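Local atomic coordinates of putative metal-dependent hydrolase (Bacillus subtilis, PDB entry 6KNS), a protein that is a putative zinc-dependent hydrolase of the metallo-beta-lactamase fold, binds zinc and calcium ions, and may act on the 3' ends of tRNA precursors. Residues Met7-Ile12 with His154-Thr159; Val61-Tyr66 with Gln107-Lys112; Gln124-Gly129 with Ile133-Thr138; Ala160-Ser163 with Ser167-Pro170. All coordinates share one frame; numbering follows the deposited sequence.

Contact 1: Met7-Ile12 with His154-Thr159; sequences MKVTVI and HTVVYT
A water molecule joins the backbone of Met-7 to the ring of His-154, which just precedes strand 155-158 of the other sheet. Met-7 N donates to this water over a long 3.3 Å. On the far side the water lies 2.6 Å from His-154 ND1, at the edge of the imidazole and in its plane. The rest of the contact is apolar. The Met-7 side chain is stretched out, with CG anti to the backbone N (chi1 -180°), and this carries the sulfur across the gap. Met-7 SD comes within 4.1 Å of Val-156 CG2, the branch beside the backbone N of that valine. The methyl CE is modelled too close to the same branch, so its exact position is doubtful. Val-9 and Val-156 point at each other, tip to tip, with Val-9 CG2 4.0 Å from Val-156 CG2. One methyl of Val-156 thus serves two residues of segment 7-12. Phe-30 and Trp-248 also pack on Val-156 from the sheet of strand 7-13, and Ile-179 touches it from the next strand of its own sheet. Strands 7-13 and 155-158 therefore face each other through their side chains. Such apolar packing between two mixed sheets is the core of the alpha-beta/beta-alpha sandwich of the metallo-beta-lactamase fold.

Contact 2: Val61-Tyr66 with Gln107-Lys112; sequences VILSHY and QKLTYK. With ZN (zinc ion), chain H.
Leu-109 sends its two methyl branches to two different residues of segment 61-66. CD2 meets Leu-63 CD1 at 3.7 Å. These two leucines reach toward each other, tip to tip. CD1 lies 3.8 Å from Tyr-66 OH, at the edge of the phenol ring and near its plane, so it borders the ring and does not cover a face. Both leucines place CG anti to the carbonyl carbon, and in both CD1 is the extended branch (chi2 180° in Leu-63 and -175° in Leu-109). The extended CD1 of Leu-63 reaches Leu-109 CD2, while the extended CD1 of Leu-109 goes to the tyrosine. The CA atoms of the two leucines stay 10.1 Å apart. The Tyr-66 hydroxyl is hydrogen-bonded to His-99 O, which ties down the end of the ring beside Leu-109.

Between Leu-63 and Tyr-66 the side chains turn to the metal site. His-65 puts CG between its backbone N and carbonyl carbon (chi1 70°). From there the ring reaches a zinc ion with NE2, at 2.3 Å, while ND1 faces Ser-64. This other nitrogen donates to Ser-64 OG at 2.9 Å and nearly in the ring plane. The serine is thus a second-shell partner that limits rotation of the imidazole. His-65 is the first histidine of the HxHxDH motif, and His-67, His-140 and Asp-161 complete this zinc site.

Leu-109 lies in the type I turn that follows helix 103-107. It also packs on Ile-74 of helix 74-86 and Ile-96 of strand 94-98. Leu-63 shares Ile-96, while Tyr-66 leans on Gln-105 and Phe-106 of helix 103-107.

Contact 3: Gln124-Gly129 with Ile133-Thr138; sequences QPLTAG and ITFLKT
Leu-126 and Ile-133 form an antiparallel hydrogen-bonded pair, held by two backbone bonds. Leu-126 N donates to Ile-133 O at 2.7 Å, and the bond is almost straight at 174°. The return bond, from Ile-133 N to Leu-126 O, measures 2.8 Å. Beside this pair the ladder opens. Next to the pair, Pro-125 CA makes a CA-H...O contact of 3.4 Å with Ile-133 O. One step further on, a water stands between the strands. It accepts from Phe-135 N at 3.1 Å and gives a weak bond to Gln-124 O.

The side chains of Leu-126 and Ile-133 lie on the same face of the sheet. Leu-126 CD2 and Ala-128 CB each approach Ile-133 CD1 at 4.4 Å, a loose fit. Phe-135 swings its ring back toward segment 124-129, with CG anti to the carbonyl carbon (chi1 -59°). Its edge meets Leu-126 CB, which is 4.1 Å from Phe-135 CE2. The ring also stacks with Phe-120, and Ile-62 of the other sheet touches Leu-126, Ile-133 and Phe-135. Elsewhere, Thr-134 CG2 lies 4.1 Å from Pro-125 CB.

Strands 126-128 and 131-137 are the arms of a beta hairpin at the edge of the second sheet. Between these two segments the polar grip is short: one pair of direct bonds, then a water in place of the next. What joins the two segments is thus a mixture of this pair and the apolar face that they turn toward Ile-62.

Contact 4: Ala160-Ser163 with Ser167-Pro170; sequences ADSS and SFIP. With ZN (zinc ion), chain H; ZN (zinc ion), chain G.
Segment 160-163 reaches the ring of Phe-168 through Ser-162 and Ser-163, after first passing the metal site. That site is met at Asp-161, whose first side-chain bond points away from segment 167-170. Its carboxylate uses a single oxygen for both metals: Asp-161 OD2 is 2.4 Å from one zinc ion and 2.3 Å from the other. His-65, His-67 and His-140 complete the first of these zinc sites, and Asp-69, His-70 and His-217 complete the second.

Ser-162 turns the other way, toward the helix. With OG anti to the backbone N (chi1 -170°), the side chain lies against the rim of the phenyl ring. Ser-162 CB is in the ring plane, 3.4 Å from Phe-168 CZ, and Ser-162 OG is 3.3 Å from Phe-168 CE2. The hydroxyl finds its polar partners elsewhere. It donates to Ser-163 O at 2.6 Å, on a lone pair in the carbonyl plane, and is also bonded to Ile-139 N. Two bonds therefore grip this buried oxygen. Ser-163 adds only its carbonyl, with Ser-163 O 3.9 Å from Phe-168 CE2 and again at the ring edge.

Phe-168 also packs on Leu-136 and on Ile-204 of helix 198-208. The segment thus has an apolar wall on one side and the metals on the other. An aspartate that bridges two zinc ions, on a loop after a strand, is characteristic of the dinuclear site of metallo-beta-lactamase fold enzymes.

In the fold
Contact 1 joins the two mixed sheets face to face, about 8 Å from the centre of the chain. Its centre lies about 14 Å from that of contact 3 and about 16 Å from that of contact 4. Along the chain, contacts 2 and 3 are nested in the loop that contact 1 closes, and contact 4 follows it. Contact 3 forms the edge of the second sheet, which also holds strand 155-158. The centres of contacts 2 and 3 are about 15 Å apart, and a residue of segment 61-66 links the two. Contacts 2 and 4 have centres about 22 Å apart, yet His-65 and Asp-161 bind the same zinc ion. Loops from both sheets thus build the metal site where strands end.

Contact 1: Met7-Ile12 with His154-Thr159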
loop_
_atom_site.group_PDB
_atom_site.type_symbol
_atom_site.label_atom_id
_atom_site.label_comp_id
_atom_site.label_asym_id
_atom_site.label_seq_id
_atom_site.Cartn_x
_atom_site.Cartn_y
_atom_site.Cartn_z
ATOM N N MET A 7 12.182 -22.256 -12.069
ATOM C CA MET A 7 11.078 -21.503 -11.491
ATOM C C MET A 7 11.578 -20.943 -10.179
ATOM O O MET A 7 12.094 -21.676 -9.361
ATOM C CB MET A 7 9.894 -22.432 -11.232
ATOM C CG MET A 7 8.645 -21.744 -10.624
ATOM S SD MET A 7 7.208 -22.839 -10.737
ATOM C CE MET A 7 6.112 -21.982 -9.642
ATOM N N LYS A 8 11.433 -19.645 -9.989
ATOM C CA LYS A 8 11.954 -18.967 -8.787
ATOM C C LYS A 8 10.837 -18.150 -8.148
ATOM O O LYS A 8 10.273 -17.301 -8.793
ATOM C CB LYS A 8 13.115 -18.052 -9.162
ATOM C CG LYS A 8 13.788 -17.352 -7.992
ATOM C CD LYS A 8 14.833 -16.320 -8.451
ATOM C CE LYS A 8 15.666 -15.835 -7.254
ATOM N NZ LYS A 8 16.724 -14.832 -7.602
ATOM N N VAL A 9 10.515 -18.445 -6.896
ATOM C CA VAL A 9 9.454 -17.791 -6.177
ATOM C C VAL A 9 10.086 -16.950 -5.066
ATOM O O VAL A 9 10.865 -17.484 -4.265
ATOM C CB VAL A 9 8.474 -18.796 -5.543
ATOM C CG1 VAL A 9 7.382 -18.038 -4.736
ATOM C CG2 VAL A 9 7.834 -19.751 -6.638
ATOM N N THR A 10 9.785 -15.646 -5.044
ATOM C CA THR A 10 10.286 -14.752 -3.991
ATOM C C THR A 10 9.110 -14.178 -3.210
ATOM O O THR A 10 8.218 -13.559 -3.804
ATOM C CB THR A 10 11.095 -13.585 -4.543
ATOM O OG1 THR A 10 12.133 -14.078 -5.387
ATOM C CG2 THR A 10 11.725 -12.721 -3.370
ATOM N N VAL A 11 9.077 -14.391 -1.895
ATOM C CA VAL A 11 7.991 -13.804 -1.103
ATOM C C VAL A 11 8.235 -12.297 -1.015
ATOM O O VAL A 11 9.315 -11.871 -0.682
ATOM C CB VAL A 11 7.913 -14.413 0.299
ATOM C CG1 VAL A 11 6.837 -13.724 1.132
ATOM C CG2 VAL A 11 7.671 -15.939 0.209
ATOM N N ILE A 12 7.243 -11.503 -1.378
ATOM C CA ILE A 12 7.378 -10.044 -1.344
ATOM C C ILE A 12 6.737 -9.543 -0.083
ATOM O O ILE A 12 7.270 -8.653 0.568
ATOM C CB ILE A 12 6.750 -9.365 -2.547
ATOM C CG1 ILE A 12 7.330 -9.953 -3.829
ATOM C CG2 ILE A 12 7.010 -7.838 -2.483
ATOM C CD1 ILE A 12 8.830 -9.784 -3.993
ATOM N N HIS A 154 8.265 -28.036 -12.452
ATOM C CA HIS A 154 7.991 -27.860 -11.045
ATOM C C HIS A 154 6.619 -27.270 -10.912
ATOM O O HIS A 154 6.097 -26.700 -11.868
ATOM C CB HIS A 154 9.044 -26.953 -10.415
ATOM C CG HIS A 154 10.373 -27.615 -10.256
ATOM N ND1 HIS A 154 11.418 -27.425 -11.148
ATOM C CD2 HIS A 154 10.817 -28.511 -9.338
ATOM C CE1 HIS A 154 12.449 -28.167 -10.770
ATOM N NE2 HIS A 154 12.111 -28.825 -9.671
ATOM N N THR A 155 6.041 -27.410 -9.722
ATOM C CA THR A 155 4.666 -27.000 -9.462
ATOM C C THR A 155 4.541 -26.381 -8.069
ATOM O O THR A 155 4.972 -26.970 -7.072
ATOM C CB THR A 155 3.730 -28.227 -9.588
ATOM O OG1 THR A 155 3.771 -28.699 -10.938
ATOM C CG2 THR A 155 2.282 -27.856 -9.243
ATOM N N VAL A 156 3.994 -25.169 -8.000
ATOM C CA VAL A 156 3.763 -24.518 -6.732
ATOM C C VAL A 156 2.265 -24.328 -6.517
ATOM O O VAL A 156 1.567 -23.879 -7.411
ATOM C CB VAL A 156 4.498 -23.142 -6.671
ATOM C CG1 VAL A 156 4.228 -22.432 -5.381
ATOM C CG2 VAL A 156 6.024 -23.338 -6.868
ATOM N N VAL A 157 1.779 -24.630 -5.316
ATOM C CA VAL A 157 0.383 -24.416 -4.971
ATOM C C VAL A 157 0.338 -23.316 -3.930
ATOM O O VAL A 157 1.089 -23.342 -2.945
ATOM C CB VAL A 157 -0.291 -25.711 -4.442
ATOM C CG1 VAL A 157 -1.684 -25.417 -3.877
ATOM C CG2 VAL A 157 -0.385 -26.769 -5.548
ATOM N N TYR A 158 -0.534 -22.347 -4.176
ATOM C CA TYR A 158 -0.820 -21.226 -3.291
ATOM C C TYR A 158 -2.272 -21.355 -2.868
ATOM O O TYR A 158 -3.150 -21.356 -3.715
ATOM C CB TYR A 158 -0.638 -19.921 -4.067
ATOM C CG TYR A 158 -1.019 -18.661 -3.370
ATOM C CD1 TYR A 158 -0.591 -18.402 -2.067
ATOM C CD2 TYR A 158 -1.788 -17.679 -4.023
ATOM C CE1 TYR A 158 -0.915 -17.182 -1.419
ATOM C CE2 TYR A 158 -2.118 -16.467 -3.397
ATOM C CZ TYR A 158 -1.677 -16.223 -2.103
ATOM O OH TYR A 158 -1.992 -15.042 -1.479
ATOM N N THR A 159 -2.528 -21.498 -1.578
ATOM C CA THR A 159 -3.889 -21.655 -1.079
ATOM C C THR A 159 -4.699 -20.360 -1.141
ATOM O O THR A 159 -5.909 -20.387 -0.933
ATOM C CB THR A 159 -3.922 -22.094 0.416
ATOM O OG1 THR A 159 -3.346 -21.052 1.227
ATOM C CG2 THR A 159 -3.173 -23.395 0.645
HETATM O O HOH W 1 11.462 -25.385 -12.810
#

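Contact 2: Val61-Tyr66 with Gln107-Lys112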
loop_
_atom_site.group_PDB
_atom_site.type_symbol
_atom_site.label_atom_id
_atom_site.label_comp_id
_atom_site.label_asym_id
_atom_site.label_seq_id
_atom_site.Cartn_x
_atom_site.Cartn_y
_atom_site.Cartn_z
ATOM N N VAL A 61 0.115 -9.717 -13.510
ATOM C CA VAL A 61 -0.317 -9.817 -12.140
ATOM C C VAL A 61 -1.531 -10.747 -12.132
ATOM O O VAL A 61 -2.307 -10.750 -13.074
ATOM C CB VAL A 61 -0.728 -8.455 -11.592
ATOM C CG1 VAL A 61 -1.259 -8.575 -10.148
ATOM C CG2 VAL A 61 0.450 -7.463 -11.664
ATOM N N ILE A 62 -1.685 -11.526 -11.063
ATOM C CA ILE A 62 -2.912 -12.301 -10.834
ATOM C C ILE A 62 -3.302 -12.173 -9.370
ATOM O O ILE A 62 -2.420 -12.199 -8.485
ATOM C CB ILE A 62 -2.772 -13.797 -11.255
ATOM C CG1 ILE A 62 -4.081 -14.553 -11.026
ATOM C CG2 ILE A 62 -1.699 -14.515 -10.454
ATOM C CD1 ILE A 62 -4.135 -15.859 -11.859
ATOM N N LEU A 63 -4.602 -12.010 -9.153
ATOM C CA LEU A 63 -5.205 -11.714 -7.873
ATOM C C LEU A 63 -6.133 -12.841 -7.403
ATOM O O LEU A 63 -7.037 -13.233 -8.114
ATOM C CB LEU A 63 -6.042 -10.448 -8.010
ATOM C CG LEU A 63 -5.249 -9.224 -8.450
ATOM C CD1 LEU A 63 -6.220 -8.031 -8.555
ATOM C CD2 LEU A 63 -4.063 -8.908 -7.470
ATOM N N SER A 64 -5.865 -13.393 -6.214
ATOM C CA SER A 64 -6.666 -14.505 -5.696
ATOM C C SER A 64 -8.076 -14.017 -5.304
ATOM O O SER A 64 -9.054 -14.749 -5.476
ATOM C CB SER A 64 -6.020 -15.112 -4.455
ATOM O OG SER A 64 -5.815 -14.102 -3.468
ATOM N N HIS A 65 -8.151 -12.808 -4.762
ATOM C CA HIS A 65 -9.399 -12.226 -4.319
ATOM C C HIS A 65 -9.225 -10.746 -4.011
ATOM O O HIS A 65 -8.096 -10.229 -4.070
ATOM C CB HIS A 65 -9.985 -12.981 -3.128
ATOM C CG HIS A 65 -9.240 -12.852 -1.825
ATOM N ND1 HIS A 65 -7.944 -13.293 -1.645
ATOM C CD2 HIS A 65 -9.673 -12.445 -0.601
ATOM C CE1 HIS A 65 -7.612 -13.131 -0.371
ATOM N NE2 HIS A 65 -8.640 -12.615 0.281
ATOM N N TYR A 66 -10.320 -10.062 -3.702
ATOM C CA TYR A 66 -10.288 -8.617 -3.636
ATOM C C TYR A 66 -10.332 -8.001 -2.240
ATOM O O TYR A 66 -10.637 -6.819 -2.086
ATOM C CB TYR A 66 -11.432 -8.067 -4.485
ATOM C CG TYR A 66 -11.361 -8.476 -5.974
ATOM C CD1 TYR A 66 -10.426 -7.900 -6.808
ATOM C CD2 TYR A 66 -12.227 -9.385 -6.518
ATOM C CE1 TYR A 66 -10.346 -8.212 -8.136
ATOM C CE2 TYR A 66 -12.162 -9.718 -7.904
ATOM C CZ TYR A 66 -11.199 -9.135 -8.687
ATOM O OH TYR A 66 -11.067 -9.371 -10.036
ATOM N N GLN A 107 -13.820 -4.538 -12.443
ATOM C CA GLN A 107 -13.769 -3.355 -13.319
ATOM C C GLN A 107 -12.657 -2.337 -12.964
ATOM O O GLN A 107 -12.236 -1.553 -13.811
ATOM C CB GLN A 107 -15.125 -2.647 -13.347
ATOM C CG GLN A 107 -16.165 -3.352 -14.199
ATOM C CD GLN A 107 -17.591 -2.819 -13.902
ATOM O OE1 GLN A 107 -17.858 -2.295 -12.789
ATOM N NE2 GLN A 107 -18.484 -2.945 -14.878
ATOM N N LYS A 108 -12.166 -2.356 -11.742
ATOM C CA LYS A 108 -11.143 -1.413 -11.368
ATOM C C LYS A 108 -9.768 -1.776 -11.921
ATOM O O LYS A 108 -8.824 -0.975 -11.817
ATOM C CB LYS A 108 -11.064 -1.322 -9.842
ATOM C CG LYS A 108 -12.320 -0.729 -9.171
ATOM C CD LYS A 108 -12.202 -0.936 -7.642
ATOM C CE LYS A 108 -13.423 -0.485 -6.845
ATOM N NZ LYS A 108 -13.133 -0.746 -5.383
ATOM N N LEU A 109 -9.630 -2.980 -12.467
ATOM C CA LEU A 109 -8.327 -3.459 -12.886
ATOM C C LEU A 109 -7.849 -2.792 -14.183
ATOM O O LEU A 109 -6.671 -2.820 -14.459
ATOM C CB LEU A 109 -8.334 -4.997 -13.056
ATOM C CG LEU A 109 -8.668 -5.787 -11.775
ATOM C CD1 LEU A 109 -8.539 -7.286 -12.003
ATOM C CD2 LEU A 109 -7.770 -5.296 -10.594
ATOM N N THR A 110 -8.763 -2.249 -14.982
ATOM C CA THR A 110 -8.420 -1.671 -16.285
ATOM C C THR A 110 -8.246 -0.143 -16.171
ATOM O O THR A 110 -9.182 0.576 -15.811
ATOM C CB THR A 110 -9.480 -1.989 -17.323
ATOM O OG1 THR A 110 -9.548 -3.419 -17.503
ATOM C CG2 THR A 110 -9.214 -1.257 -18.658
ATOM N N TYR A 111 -7.035 0.341 -16.489
ATOM C CA TYR A 111 -6.733 1.778 -16.396
ATOM C C TYR A 111 -6.086 2.244 -17.670
ATOM O O TYR A 111 -4.953 1.880 -17.948
ATOM C CB TYR A 111 -5.827 2.020 -15.201
ATOM C CG TYR A 111 -5.439 3.451 -14.995
ATOM C CD1 TYR A 111 -6.387 4.392 -14.661
ATOM C CD2 TYR A 111 -4.127 3.869 -15.193
ATOM C CE1 TYR A 111 -6.051 5.713 -14.488
ATOM C CE2 TYR A 111 -3.772 5.191 -15.024
ATOM C CZ TYR A 111 -4.741 6.113 -14.653
ATOM O OH TYR A 111 -4.425 7.436 -14.479
ATOM N N LYS A 112 -6.814 3.052 -18.426
ATOM C CA LYS A 112 -6.418 3.529 -19.769
ATOM C C LYS A 112 -5.838 2.423 -20.613
ATOM O O LYS A 112 -6.431 1.357 -20.696
ATOM C CB LYS A 112 -5.450 4.696 -19.638
ATOM C CG LYS A 112 -5.878 5.656 -18.504
ATOM C CD LYS A 112 -5.642 7.105 -18.837
ATOM C CE LYS A 112 -6.038 7.999 -17.652
ATOM N NZ LYS A 112 -6.493 9.334 -18.084
HETATM ZN ZN ZN H . -9.013 -12.589 2.512
#

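Contact 3: Gln124-Gly129 with Ile133-Thr138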
loop_
_atom_site.group_PDB
_atom_site.type_symbol
_atom_site.label_atom_id
_atom_site.label_comp_id
_atom_site.label_asym_id
_atom_site.label_seq_id
_atom_site.Cartn_x
_atom_site.Cartn_y
_atom_site.Cartn_z
ATOM N N GLN A 124 -10.977 -23.464 -16.147
ATOM C CA GLN A 124 -10.090 -23.570 -17.300
ATOM C C GLN A 124 -8.628 -23.267 -16.913
ATOM O O GLN A 124 -8.367 -22.386 -16.090
ATOM C CB GLN A 124 -10.517 -22.574 -18.401
ATOM C CG GLN A 124 -11.927 -22.768 -19.013
ATOM C CD GLN A 124 -12.030 -24.036 -19.860
ATOM O OE1 GLN A 124 -11.078 -24.424 -20.535
ATOM N NE2 GLN A 124 -13.186 -24.673 -19.834
ATOM N N PRO A 125 -7.665 -23.972 -17.535
ATOM C CA PRO A 125 -6.266 -23.605 -17.316
ATOM C C PRO A 125 -5.943 -22.240 -17.901
ATOM O O PRO A 125 -6.405 -21.931 -18.966
ATOM C CB PRO A 125 -5.497 -24.713 -18.047
ATOM C CG PRO A 125 -6.388 -25.154 -19.123
ATOM C CD PRO A 125 -7.789 -25.056 -18.528
ATOM N N LEU A 126 -5.184 -21.416 -17.178
ATOM C CA LEU A 126 -4.723 -20.109 -17.693
ATOM C C LEU A 126 -3.237 -20.174 -18.051
ATOM O O LEU A 126 -2.394 -20.518 -17.208
ATOM C CB LEU A 126 -4.979 -19.001 -16.668
ATOM C CG LEU A 126 -4.404 -17.591 -16.945
ATOM C CD1 LEU A 126 -5.164 -16.917 -18.078
ATOM C CD2 LEU A 126 -4.430 -16.735 -15.713
ATOM N N THR A 127 -2.906 -19.817 -19.281
ATOM C CA THR A 127 -1.521 -19.640 -19.680
ATOM C C THR A 127 -1.000 -18.243 -19.314
ATOM O O THR A 127 -1.628 -17.247 -19.629
ATOM C CB THR A 127 -1.376 -19.865 -21.205
ATOM O OG1 THR A 127 -1.808 -21.174 -21.481
ATOM C CG2 THR A 127 0.087 -19.730 -21.671
ATOM N N ALA A 128 0.145 -18.175 -18.649
ATOM C CA ALA A 128 0.818 -16.900 -18.319
ATOM C C ALA A 128 2.286 -17.055 -18.638
ATOM O O ALA A 128 3.073 -17.563 -17.815
ATOM C CB ALA A 128 0.618 -16.557 -16.824
ATOM N N GLY A 129 2.648 -16.661 -19.853
ATOM C CA GLY A 129 3.988 -16.891 -20.383
ATOM C C GLY A 129 4.294 -18.378 -20.281
ATOM O O GLY A 129 3.525 -19.175 -20.769
ATOM N N ILE A 133 -1.688 -22.041 -15.017
ATOM C CA ILE A 133 -2.327 -21.869 -13.715
ATOM C C ILE A 133 -3.705 -22.517 -13.753
ATOM O O ILE A 133 -4.459 -22.332 -14.716
ATOM C CB ILE A 133 -2.462 -20.347 -13.347
ATOM C CG1 ILE A 133 -1.124 -19.634 -13.529
ATOM C CG2 ILE A 133 -2.959 -20.161 -11.899
ATOM C CD1 ILE A 133 -1.186 -18.175 -13.195
ATOM N N THR A 134 -4.017 -23.281 -12.710
ATOM C CA THR A 134 -5.354 -23.827 -12.484
ATOM C C THR A 134 -5.801 -23.387 -11.083
ATOM O O THR A 134 -4.965 -22.993 -10.252
ATOM C CB THR A 134 -5.411 -25.386 -12.602
ATOM O OG1 THR A 134 -4.346 -25.951 -11.847
ATOM C CG2 THR A 134 -5.349 -25.895 -14.096
ATOM N N PHE A 135 -7.102 -23.458 -10.820
ATOM C CA PHE A 135 -7.737 -22.738 -9.689
ATOM C C PHE A 135 -8.620 -23.651 -8.851
ATOM O O PHE A 135 -9.192 -24.586 -9.376
ATOM C CB PHE A 135 -8.610 -21.619 -10.236
ATOM C CG PHE A 135 -7.848 -20.632 -11.066
ATOM C CD1 PHE A 135 -7.150 -19.593 -10.470
ATOM C CD2 PHE A 135 -7.750 -20.791 -12.420
ATOM C CE1 PHE A 135 -6.397 -18.695 -11.226
ATOM C CE2 PHE A 135 -7.022 -19.885 -13.181
ATOM C CZ PHE A 135 -6.328 -18.847 -12.577
ATOM N N LEU A 136 -8.736 -23.353 -7.562
ATOM C CA LEU A 136 -9.725 -23.997 -6.684
ATOM C C LEU A 136 -10.415 -22.906 -5.857
ATOM O O LEU A 136 -9.740 -22.087 -5.208
ATOM C CB LEU A 136 -9.055 -25.007 -5.765
ATOM C CG LEU A 136 -9.899 -25.710 -4.694
ATOM C CD1 LEU A 136 -10.953 -26.641 -5.336
ATOM C CD2 LEU A 136 -9.001 -26.498 -3.716
ATOM N N LYS A 137 -11.752 -22.882 -5.875
ATOM C CA LYS A 137 -12.481 -21.941 -5.015
ATOM C C LYS A 137 -12.241 -22.262 -3.537
ATOM O O LYS A 137 -12.249 -23.432 -3.153
ATOM C CB LYS A 137 -13.954 -22.012 -5.305
ATOM C CG LYS A 137 -14.730 -20.799 -4.818
ATOM C CD LYS A 137 -16.138 -20.807 -5.515
ATOM C CE LYS A 137 -16.987 -19.642 -5.032
ATOM N NZ LYS A 137 -16.958 -19.599 -3.535
ATOM N N THR A 138 -11.980 -21.232 -2.727
ATOM C CA THR A 138 -11.699 -21.443 -1.304
ATOM C C THR A 138 -12.963 -21.192 -0.458
ATOM O O THR A 138 -13.965 -20.703 -0.955
ATOM C CB THR A 138 -10.544 -20.549 -0.837
ATOM O OG1 THR A 138 -10.901 -19.161 -0.941
ATOM C CG2 THR A 138 -9.258 -20.824 -1.688
HETATM O O HOH W 2 -8.559 -23.899 -13.523
#

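Contact 4: Ala160-Ser163 with Ser167-Pro170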
loop_
_atom_site.group_PDB
_atom_site.type_symbol
_atom_site.label_atom_id
_atom_site.label_comp_id
_atom_site.label_asym_id
_atom_site.label_seq_id
_atom_site.Cartn_x
_atom_site.Cartn_y
_atom_site.Cartn_z
ATOM N N ALA A 160 -4.057 -19.215 -1.380
ATOM C CA ALA A 160 -4.698 -17.954 -1.099
ATOM C C ALA A 160 -5.272 -18.055 0.328
ATOM O O ALA A 160 -4.656 -18.685 1.211
ATOM C CB ALA A 160 -5.769 -17.618 -2.141
ATOM N N ASP A 161 -6.427 -17.446 0.561
ATOM C CA ASP A 161 -7.060 -17.473 1.869
ATOM C C ASP A 161 -8.161 -18.485 1.892
ATOM O O ASP A 161 -9.014 -18.482 1.007
ATOM C CB ASP A 161 -7.718 -16.146 2.164
ATOM C CG ASP A 161 -6.721 -15.034 2.424
ATOM O OD1 ASP A 161 -5.499 -15.143 2.142
ATOM O OD2 ASP A 161 -7.212 -14.056 2.959
ATOM N N SER A 162 -8.203 -19.304 2.933
ATOM C CA SER A 162 -9.289 -20.285 3.071
ATOM C C SER A 162 -9.331 -20.868 4.471
ATOM O O SER A 162 -8.299 -20.962 5.139
ATOM C CB SER A 162 -9.056 -21.423 2.086
ATOM O OG SER A 162 -10.172 -22.295 2.002
ATOM N N SER A 163 -10.512 -21.261 4.921
ATOM C CA SER A 163 -10.604 -22.254 5.993
ATOM C C SER A 163 -10.460 -23.639 5.349
ATOM O O SER A 163 -10.463 -23.786 4.112
ATOM C CB SER A 163 -11.939 -22.161 6.760
ATOM O OG SER A 163 -13.052 -22.406 5.914
ATOM N N SER A 167 -10.946 -30.755 -0.395
ATOM C CA SER A 167 -10.629 -30.546 -1.805
ATOM C C SER A 167 -9.206 -29.957 -2.038
ATOM O O SER A 167 -8.641 -30.077 -3.131
ATOM C CB SER A 167 -11.683 -29.638 -2.407
ATOM O OG SER A 167 -11.713 -28.433 -1.645
ATOM N N PHE A 168 -8.609 -29.328 -1.029
ATOM C CA PHE A 168 -7.233 -28.857 -1.208
ATOM C C PHE A 168 -6.241 -30.018 -1.466
ATOM O O PHE A 168 -5.157 -29.790 -2.003
ATOM C CB PHE A 168 -6.762 -28.096 0.028
ATOM C CG PHE A 168 -7.095 -26.621 0.038
ATOM C CD1 PHE A 168 -6.619 -25.789 -0.945
ATOM C CD2 PHE A 168 -7.812 -26.066 1.092
ATOM C CE1 PHE A 168 -6.879 -24.411 -0.903
ATOM C CE2 PHE A 168 -8.081 -24.714 1.144
ATOM C CZ PHE A 168 -7.608 -23.876 0.153
ATOM N N ILE A 169 -6.605 -31.253 -1.086
ATOM C CA ILE A 169 -5.648 -32.354 -1.115
ATOM C C ILE A 169 -5.404 -32.824 -2.534
ATOM O O ILE A 169 -4.250 -32.829 -2.963
ATOM C CB ILE A 169 -6.029 -33.491 -0.142
ATOM C CG1 ILE A 169 -5.762 -33.031 1.294
ATOM C CG2 ILE A 169 -5.253 -34.791 -0.427
ATOM C CD1 ILE A 169 -6.422 -33.908 2.362
ATOM N N PRO A 170 -6.468 -33.210 -3.274
ATOM C CA PRO A 170 -6.277 -33.506 -4.700
ATOM C C PRO A 170 -5.744 -32.323 -5.500
ATOM O O PRO A 170 -4.902 -32.500 -6.364
ATOM C CB PRO A 170 -7.687 -33.858 -5.193
ATOM C CG PRO A 170 -8.477 -34.182 -3.975
ATOM C CD PRO A 170 -7.819 -33.578 -2.802
HETATM ZN ZN ZN H . -9.013 -12.589 2.512
HETATM ZN ZN ZN G . -5.938 -12.207 3.157
#